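Local coordinates for protein transaminase (Bacillus megaterium, PDB 5G0A) that probably transfers amino groups between amines or amino acids and carbonyl compounds, with S selectivity, using pyridoxal-5'-phosphate as cofactor, at residues 244-249 and 387-392; 369-374 and 456-461; 400-405 and 416-421. All coordinates share one frame; numbering follows the deposited sequence.

Contact 1. Residues 244-249 and 387-392; sequences SAMPPY and LWIVDI
Ile389 reaches from strand 387-392 toward the loop 244-249 and splits at CB into two branches that meet different residues. The short branch lies against backbone: Ile389 CG2 is 3.8 Å from Ser244 C and 4.0 Å from Ala245 N. The long branch starts in the position between the backbone N and the carbonyl carbon (chi1 53°), which directs CG1 of Ile389 to the thioether side chain, 3.9 Å from CG of Met246. At the tip, Ile389 CD1 stays beside the same methylene, 4.1 Å from Met246 CG. A beta-branched residue suits this place because one CB serves both a peptide and a flexible side chain. Cut back to an alanine, this position would probably leave a gap beside the Ser244 carbonyl carbon and the Met246 methylene without this apolar neighbour. The Ser244 side chain, about 10 Å from the bound pyridoxal-5'-phosphate, turns to its own loop, where OG bonds to the O of Ala242. The contact thus joins the loop between strand 231-236 and helix 251-262 to a small antiparallel sheet at a distance from the cofactor; strand 387-392 is its middle strand, between 378-384 and 440-443, and Trp388 and Val390 pack on helix 353-374.

Contact 2. Residues 369-374 and 456-461; sequences ELLQEK and KAMDAL
Helix-helix packing in the C-terminal part of this class-III aminotransferase brings helix 353-374 against helix 451-468, through one leucine on the first and two apolar side chains on the second. The backbones come nearest at Leu371 and Met458, whose CA atoms are 8.2 Å apart, and no hydrogen bond links the two segments. Met458 and Leu461 are three residues apart, so a helical turn presents both to the same partner. The buried Leu371 reaches the other helix with CD1 alone, which meets both of these side chains, themselves buried. Leu461 turns its CG anti to the backbone N (chi1 180°), carrying CD2 across to the leucine. Met458 instead bends at both chi2 and chi3, and its unbranched chain brings the polarisable sulfur to the partner while also touching Lys367 and Leu368 on helix 353-374. Leu371 rests further on Ile378 of strand 378-384, which extends the apolar cluster to the sheet. At the more open margin, Lys374 makes a salt bridge with Asp462, a polar link between the same two helices. The apolar join comes down to Leu371 CD1, which sits 3.9 Å from SD of Met458 and 3.8 Å from CD2 of Leu461.

Contact 3. Residues 400-405 and 416-421; sequences PYVKLD and QIPTQI
A partly buried apolar contact joins a loop to the beginning of a helix: residues 400-405, which follow strand 387-392, lie against the first turn of helix 418-427. Tyr401 and Val402 both approach Pro418, one at each of two neighbouring atoms of its pyrrolidine ring. CD2 of Tyr401 stands 3.6 Å from CG of Pro418, and CB of Tyr401 also lies close, 3.8 Å from the same proline atom. The aromatic ring meets this methylene obliquely. With CG anti to its own carbonyl carbon (chi1 -71°), the tyrosine swings its ring over to cross Pro418 at an angle, and the ring also makes an edge-to-face contact with Trp473 near the C-terminus. Tyrosine suits a partly exposed place because its ring offers a broad apolar surface while its hydroxyl tolerates water.

Val402, which is buried, works through one methyl. Its CG2 is 3.8 Å from Pro418 CD and 3.7 Å from the backbone O of Gln416, so it fills the corner where the chain turns into the helix. The compact side chain fits this corner and touches Met412 as well. Val402 also opens a type I beta turn, closed by a backbone bond from Asp405 N to Val402 O, and Asn439 bonds to both Val402 O and Asp405 OD1.

Proline is well suited to the first turn of a helix: its missing N-H is not needed there for an intrahelical bond, and its ring favours the helical phi (-52°). Ile417 occupies the N-cap position, its backbone O accepting a bond from the N of Ile421 at 3.0 Å. In this protein the loop side chains pack on the proline ring; the N-cap followed by proline at N1 is itself a familiar way to begin a helix.

How the contacts relate
Contact 1 is the most central, and contacts 2 and 3 lie farther from the centre of the chain. Contacts 1 and 2 are buried, whereas contact 3 is only partly so. None has a hydrogen bond between its paired segments, but the elements and the chemistry differ: contact 2, helix with helix, is side chain against side chain, while contact 1, loop with strand, and contact 3, loop with helix start, also set methyls against backbone. Contacts 1 and 3 touch, through Ile392 CG2 and Pro418 CB, 4.0 Å apart. Contacts 1 and 2 do not touch directly, yet helix 353-374 also backs the strand of contact 1. Helix 451-468 likewise meets Ile421 of contact 3.

Contact 1. Residues 244-249 and 387-392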
# COMPACT_ATOMS: atom_id res chain seq x y z
N SER B 244 -25.85 -4.76 11.31
CA SER B 244 -27.29 -4.93 11.60
C SER B 244 -28.13 -5.37 10.41
O SER B 244 -29.02 -4.64 9.96
CB SER B 244 -27.88 -3.64 12.20
OG SER B 244 -27.18 -3.27 13.38
N ALA B 245 -27.84 -6.57 9.90
CA ALA B 245 -28.49 -7.07 8.69
C ALA B 245 -28.54 -8.59 8.68
O ALA B 245 -27.69 -9.27 9.27
CB ALA B 245 -27.80 -6.54 7.44
N MET B 246 -29.56 -9.12 8.01
CA MET B 246 -29.78 -10.55 7.88
C MET B 246 -29.79 -10.87 6.39
O MET B 246 -30.47 -10.18 5.63
CB MET B 246 -31.12 -10.95 8.50
CG MET B 246 -31.14 -11.00 10.02
SD MET B 246 -30.19 -12.40 10.64
CE MET B 246 -31.21 -13.80 10.16
N PRO B 247 -29.05 -11.90 5.97
CA PRO B 247 -29.00 -12.17 4.54
C PRO B 247 -30.20 -12.99 4.06
O PRO B 247 -30.86 -13.64 4.87
CB PRO B 247 -27.73 -13.00 4.40
CG PRO B 247 -27.63 -13.75 5.69
CD PRO B 247 -28.30 -12.91 6.75
N PRO B 248 -30.48 -12.96 2.74
CA PRO B 248 -31.42 -13.93 2.18
C PRO B 248 -30.85 -15.32 2.41
O PRO B 248 -29.64 -15.52 2.29
CB PRO B 248 -31.41 -13.60 0.69
CG PRO B 248 -30.09 -12.93 0.45
CD PRO B 248 -29.84 -12.14 1.69
N TYR B 249 -31.72 -16.26 2.77
CA TYR B 249 -31.27 -17.61 3.11
C TYR B 249 -30.19 -18.14 2.17
O TYR B 249 -29.31 -18.87 2.60
CB TYR B 249 -32.45 -18.60 3.12
CG TYR B 249 -31.96 -20.00 3.41
CD1 TYR B 249 -31.69 -20.39 4.72
CD2 TYR B 249 -31.71 -20.91 2.38
CE1 TYR B 249 -31.22 -21.66 5.00
CE2 TYR B 249 -31.22 -22.18 2.65
CZ TYR B 249 -30.98 -22.54 3.96
OH TYR B 249 -30.50 -23.80 4.26
N LEU B 387 -30.59 -12.72 18.96
CA LEU B 387 -30.04 -11.70 18.07
C LEU B 387 -31.14 -11.28 17.08
O LEU B 387 -31.51 -12.04 16.18
CB LEU B 387 -28.82 -12.25 17.32
CG LEU B 387 -28.04 -11.25 16.43
CD1 LEU B 387 -27.44 -10.11 17.24
CD2 LEU B 387 -26.96 -11.98 15.65
N TRP B 388 -31.66 -10.07 17.27
CA TRP B 388 -32.81 -9.62 16.49
C TRP B 388 -32.54 -8.26 15.85
O TRP B 388 -31.95 -7.37 16.48
CB TRP B 388 -34.11 -9.65 17.34
CG TRP B 388 -34.48 -11.07 17.66
CD1 TRP B 388 -34.04 -11.82 18.71
CD2 TRP B 388 -35.32 -11.93 16.89
NE1 TRP B 388 -34.55 -13.09 18.63
CE2 TRP B 388 -35.34 -13.18 17.52
CE3 TRP B 388 -36.07 -11.76 15.72
CZ2 TRP B 388 -36.08 -14.26 17.03
CZ3 TRP B 388 -36.79 -12.82 15.23
CH2 TRP B 388 -36.80 -14.05 15.88
N ILE B 389 -32.92 -8.12 14.59
CA ILE B 389 -32.94 -6.82 13.95
C ILE B 389 -34.39 -6.41 13.80
O ILE B 389 -35.24 -7.26 13.52
CB ILE B 389 -32.30 -6.82 12.54
CG1 ILE B 389 -32.92 -7.90 11.65
CG2 ILE B 389 -30.78 -6.96 12.61
CD1 ILE B 389 -33.17 -7.44 10.23
N VAL B 390 -34.66 -5.13 14.01
CA VAL B 390 -35.97 -4.54 13.76
C VAL B 390 -35.75 -3.31 12.90
O VAL B 390 -35.09 -2.33 13.33
CB VAL B 390 -36.70 -4.14 15.07
CG1 VAL B 390 -38.09 -3.58 14.75
CG2 VAL B 390 -36.82 -5.32 16.03
N ASP B 391 -36.28 -3.35 11.68
CA ASP B 391 -36.17 -2.22 10.77
C ASP B 391 -37.20 -1.16 11.15
O ASP B 391 -38.41 -1.42 11.14
CB ASP B 391 -36.35 -2.65 9.31
CG ASP B 391 -35.37 -3.74 8.89
OD1 ASP B 391 -34.18 -3.66 9.26
OD2 ASP B 391 -35.80 -4.66 8.17
N ILE B 392 -36.71 0.02 11.49
CA ILE B 392 -37.54 1.13 11.94
C ILE B 392 -37.78 2.06 10.73
O ILE B 392 -36.86 2.42 10.02
CB ILE B 392 -36.87 1.90 13.10
CG1 ILE B 392 -36.57 0.96 14.30
CG2 ILE B 392 -37.71 3.08 13.56
CD1 ILE B 392 -37.79 0.43 15.04

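Contact 2. Residues 369-374 and 456-461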
# COMPACT_ATOMS: atom_id res chain seq x y z
N GLU B 369 -43.96 -9.97 16.47
CA GLU B 369 -45.16 -10.05 15.62
C GLU B 369 -46.27 -9.15 16.18
O GLU B 369 -46.85 -8.35 15.45
CB GLU B 369 -45.67 -11.48 15.50
CG GLU B 369 -44.93 -12.34 14.50
CD GLU B 369 -45.46 -13.77 14.46
OE1 GLU B 369 -46.45 -14.05 15.15
OE2 GLU B 369 -44.88 -14.60 13.73
N LEU B 370 -46.54 -9.27 17.48
CA LEU B 370 -47.58 -8.47 18.13
C LEU B 370 -47.28 -6.97 18.12
O LEU B 370 -48.17 -6.16 17.88
CB LEU B 370 -47.84 -8.96 19.56
CG LEU B 370 -48.48 -10.34 19.73
CD1 LEU B 370 -48.26 -10.86 21.15
CD2 LEU B 370 -49.97 -10.33 19.38
N LEU B 371 -46.01 -6.60 18.36
CA LEU B 371 -45.58 -5.21 18.25
C LEU B 371 -45.73 -4.65 16.83
O LEU B 371 -46.12 -3.50 16.66
CB LEU B 371 -44.14 -5.02 18.74
CG LEU B 371 -43.96 -4.99 20.26
CD1 LEU B 371 -42.48 -4.89 20.65
CD2 LEU B 371 -44.74 -3.83 20.86
N GLN B 372 -45.40 -5.46 15.83
CA GLN B 372 -45.51 -5.02 14.44
C GLN B 372 -46.97 -4.76 14.03
O GLN B 372 -47.25 -3.83 13.27
CB GLN B 372 -44.86 -6.01 13.48
CG GLN B 372 -44.83 -5.51 12.04
CD GLN B 372 -44.07 -6.40 11.08
OE1 GLN B 372 -43.71 -7.53 11.41
NE2 GLN B 372 -43.82 -5.89 9.89
N GLU B 373 -47.88 -5.58 14.53
CA GLU B 373 -49.31 -5.44 14.22
C GLU B 373 -49.89 -4.18 14.87
O GLU B 373 -50.90 -3.64 14.42
CB GLU B 373 -50.08 -6.69 14.66
CG GLU B 373 -49.88 -7.88 13.72
CD GLU B 373 -50.04 -9.24 14.38
OE1 GLU B 373 -50.17 -9.31 15.62
OE2 GLU B 373 -50.03 -10.26 13.66
N LYS B 374 -49.22 -3.70 15.92
CA LYS B 374 -49.65 -2.52 16.68
C LYS B 374 -48.84 -1.26 16.33
O LYS B 374 -49.30 -0.14 16.60
CB LYS B 374 -49.62 -2.84 18.18
CG LYS B 374 -49.36 -1.67 19.12
CD LYS B 374 -50.00 -1.86 20.49
CE LYS B 374 -49.31 -2.94 21.32
NZ LYS B 374 -49.94 -3.10 22.66
N LYS B 456 -40.72 -7.50 29.93
CA LYS B 456 -40.37 -6.15 30.39
C LYS B 456 -39.68 -5.33 29.30
O LYS B 456 -39.96 -4.14 29.13
CB LYS B 456 -39.50 -6.24 31.66
CG LYS B 456 -38.99 -4.90 32.18
CD LYS B 456 -38.40 -5.04 33.58
CE LYS B 456 -37.51 -3.86 33.93
NZ LYS B 456 -36.81 -4.10 35.22
N ALA B 457 -38.78 -5.97 28.55
CA ALA B 457 -38.08 -5.28 27.49
C ALA B 457 -39.03 -4.90 26.35
O ALA B 457 -38.99 -3.77 25.84
CB ALA B 457 -36.92 -6.13 26.98
N MET B 458 -39.92 -5.82 25.99
CA MET B 458 -40.86 -5.57 24.89
C MET B 458 -41.90 -4.50 25.25
O MET B 458 -42.29 -3.69 24.41
CB MET B 458 -41.53 -6.87 24.45
CG MET B 458 -40.60 -7.87 23.78
SD MET B 458 -39.90 -7.31 22.21
CE MET B 458 -38.21 -6.94 22.67
N ASP B 459 -42.32 -4.50 26.51
CA ASP B 459 -43.12 -3.40 27.05
C ASP B 459 -42.46 -2.04 26.89
O ASP B 459 -43.10 -1.08 26.44
CB ASP B 459 -43.44 -3.65 28.53
CG ASP B 459 -44.80 -4.29 28.73
OD1 ASP B 459 -45.81 -3.61 28.48
OD2 ASP B 459 -44.85 -5.47 29.16
N ALA B 460 -41.18 -1.94 27.24
CA ALA B 460 -40.46 -0.68 27.14
C ALA B 460 -40.35 -0.22 25.70
O ALA B 460 -40.40 0.97 25.42
CB ALA B 460 -39.07 -0.79 27.77
N LEU B 461 -40.19 -1.18 24.79
CA LEU B 461 -40.15 -0.91 23.36
C LEU B 461 -41.52 -0.42 22.87
O LEU B 461 -41.60 0.51 22.07
CB LEU B 461 -39.73 -2.18 22.60
CG LEU B 461 -39.63 -2.12 21.07
CD1 LEU B 461 -38.81 -0.91 20.63
CD2 LEU B 461 -39.03 -3.41 20.53

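Contact 3. Residues 400-405 and 416-421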
# COMPACT_ATOMS: atom_id res chain seq x y z
N PRO B 400 -37.19 4.59 5.61
CA PRO B 400 -36.36 5.04 6.75
C PRO B 400 -36.18 6.57 6.89
O PRO B 400 -36.20 7.30 5.90
CB PRO B 400 -35.00 4.38 6.48
CG PRO B 400 -35.24 3.36 5.42
CD PRO B 400 -36.39 3.87 4.61
N TYR B 401 -35.98 7.02 8.13
CA TYR B 401 -35.77 8.44 8.44
C TYR B 401 -34.38 8.96 8.07
O TYR B 401 -34.22 10.12 7.67
CB TYR B 401 -35.97 8.71 9.93
CG TYR B 401 -37.39 8.63 10.46
CD1 TYR B 401 -38.25 9.72 10.35
CD2 TYR B 401 -37.84 7.49 11.11
CE1 TYR B 401 -39.55 9.66 10.87
CE2 TYR B 401 -39.13 7.42 11.62
CZ TYR B 401 -39.98 8.51 11.50
OH TYR B 401 -41.26 8.42 12.01
N VAL B 402 -33.36 8.12 8.23
CA VAL B 402 -31.98 8.56 8.02
C VAL B 402 -31.48 8.00 6.69
O VAL B 402 -31.18 6.81 6.59
CB VAL B 402 -31.06 8.17 9.20
CG1 VAL B 402 -29.62 8.58 8.94
CG2 VAL B 402 -31.56 8.81 10.49
N LYS B 403 -31.39 8.86 5.68
CA LYS B 403 -31.14 8.42 4.30
C LYS B 403 -29.82 7.67 4.12
O LYS B 403 -29.79 6.66 3.43
CB LYS B 403 -31.20 9.60 3.32
CG LYS B 403 -31.41 9.16 1.88
CD LYS B 403 -30.94 10.19 0.86
CE LYS B 403 -31.28 9.74 -0.55
NZ LYS B 403 -30.45 10.41 -1.58
N LEU B 404 -28.75 8.18 4.73
CA LEU B 404 -27.43 7.53 4.65
C LEU B 404 -27.40 6.14 5.27
O LEU B 404 -26.50 5.35 4.98
CB LEU B 404 -26.32 8.41 5.26
CG LEU B 404 -25.60 9.45 4.38
CD1 LEU B 404 -24.81 10.44 5.25
CD2 LEU B 404 -24.68 8.81 3.35
N ASP B 405 -28.40 5.83 6.11
CA ASP B 405 -28.60 4.48 6.66
C ASP B 405 -27.27 3.94 7.20
O ASP B 405 -26.65 4.59 8.04
CB ASP B 405 -29.25 3.56 5.63
CG ASP B 405 -29.75 2.24 6.23
OD1 ASP B 405 -30.43 2.26 7.29
OD2 ASP B 405 -29.49 1.19 5.63
N GLN B 416 -31.74 13.10 16.04
CA GLN B 416 -32.26 12.84 14.69
C GLN B 416 -32.27 11.34 14.36
O GLN B 416 -32.78 10.95 13.31
CB GLN B 416 -31.41 13.58 13.64
CG GLN B 416 -31.52 15.09 13.69
CD GLN B 416 -30.55 15.80 12.76
OE1 GLN B 416 -30.11 15.23 11.75
NE2 GLN B 416 -30.21 17.04 13.08
N ILE B 417 -31.72 10.52 15.25
CA ILE B 417 -31.54 9.09 15.00
C ILE B 417 -32.61 8.27 15.72
O ILE B 417 -32.63 8.23 16.95
CB ILE B 417 -30.13 8.61 15.47
CG1 ILE B 417 -29.01 9.40 14.77
CG2 ILE B 417 -29.96 7.11 15.26
CD1 ILE B 417 -27.61 9.01 15.23
N PRO B 418 -33.51 7.61 14.95
CA PRO B 418 -34.62 6.85 15.53
C PRO B 418 -34.22 5.83 16.61
O PRO B 418 -34.92 5.72 17.61
CB PRO B 418 -35.23 6.15 14.31
CG PRO B 418 -34.94 7.07 13.18
CD PRO B 418 -33.61 7.71 13.48
N THR B 419 -33.12 5.11 16.42
CA THR B 419 -32.69 4.14 17.45
C THR B 419 -32.24 4.82 18.74
O THR B 419 -32.33 4.23 19.82
CB THR B 419 -31.63 3.14 16.94
OG1 THR B 419 -30.57 3.84 16.27
CG2 THR B 419 -32.26 2.13 16.01
N GLN B 420 -31.72 6.04 18.62
CA GLN B 420 -31.33 6.81 19.81
C GLN B 420 -32.58 7.29 20.56
O GLN B 420 -32.63 7.29 21.79
CB GLN B 420 -30.45 8.00 19.43
CG GLN B 420 -29.05 7.63 18.97
CD GLN B 420 -28.19 7.10 20.09
OE1 GLN B 420 -27.64 6.00 20.00
NE2 GLN B 420 -28.08 7.86 21.17
N ILE B 421 -33.59 7.70 19.79
CA ILE B 421 -34.87 8.13 20.37
C ILE B 421 -35.57 6.99 21.12
O ILE B 421 -36.12 7.20 22.22
CB ILE B 421 -35.79 8.74 19.28
CG1 ILE B 421 -35.16 10.03 18.71
CG2 ILE B 421 -37.21 8.95 19.80
CD1 ILE B 421 -35.04 11.18 19.69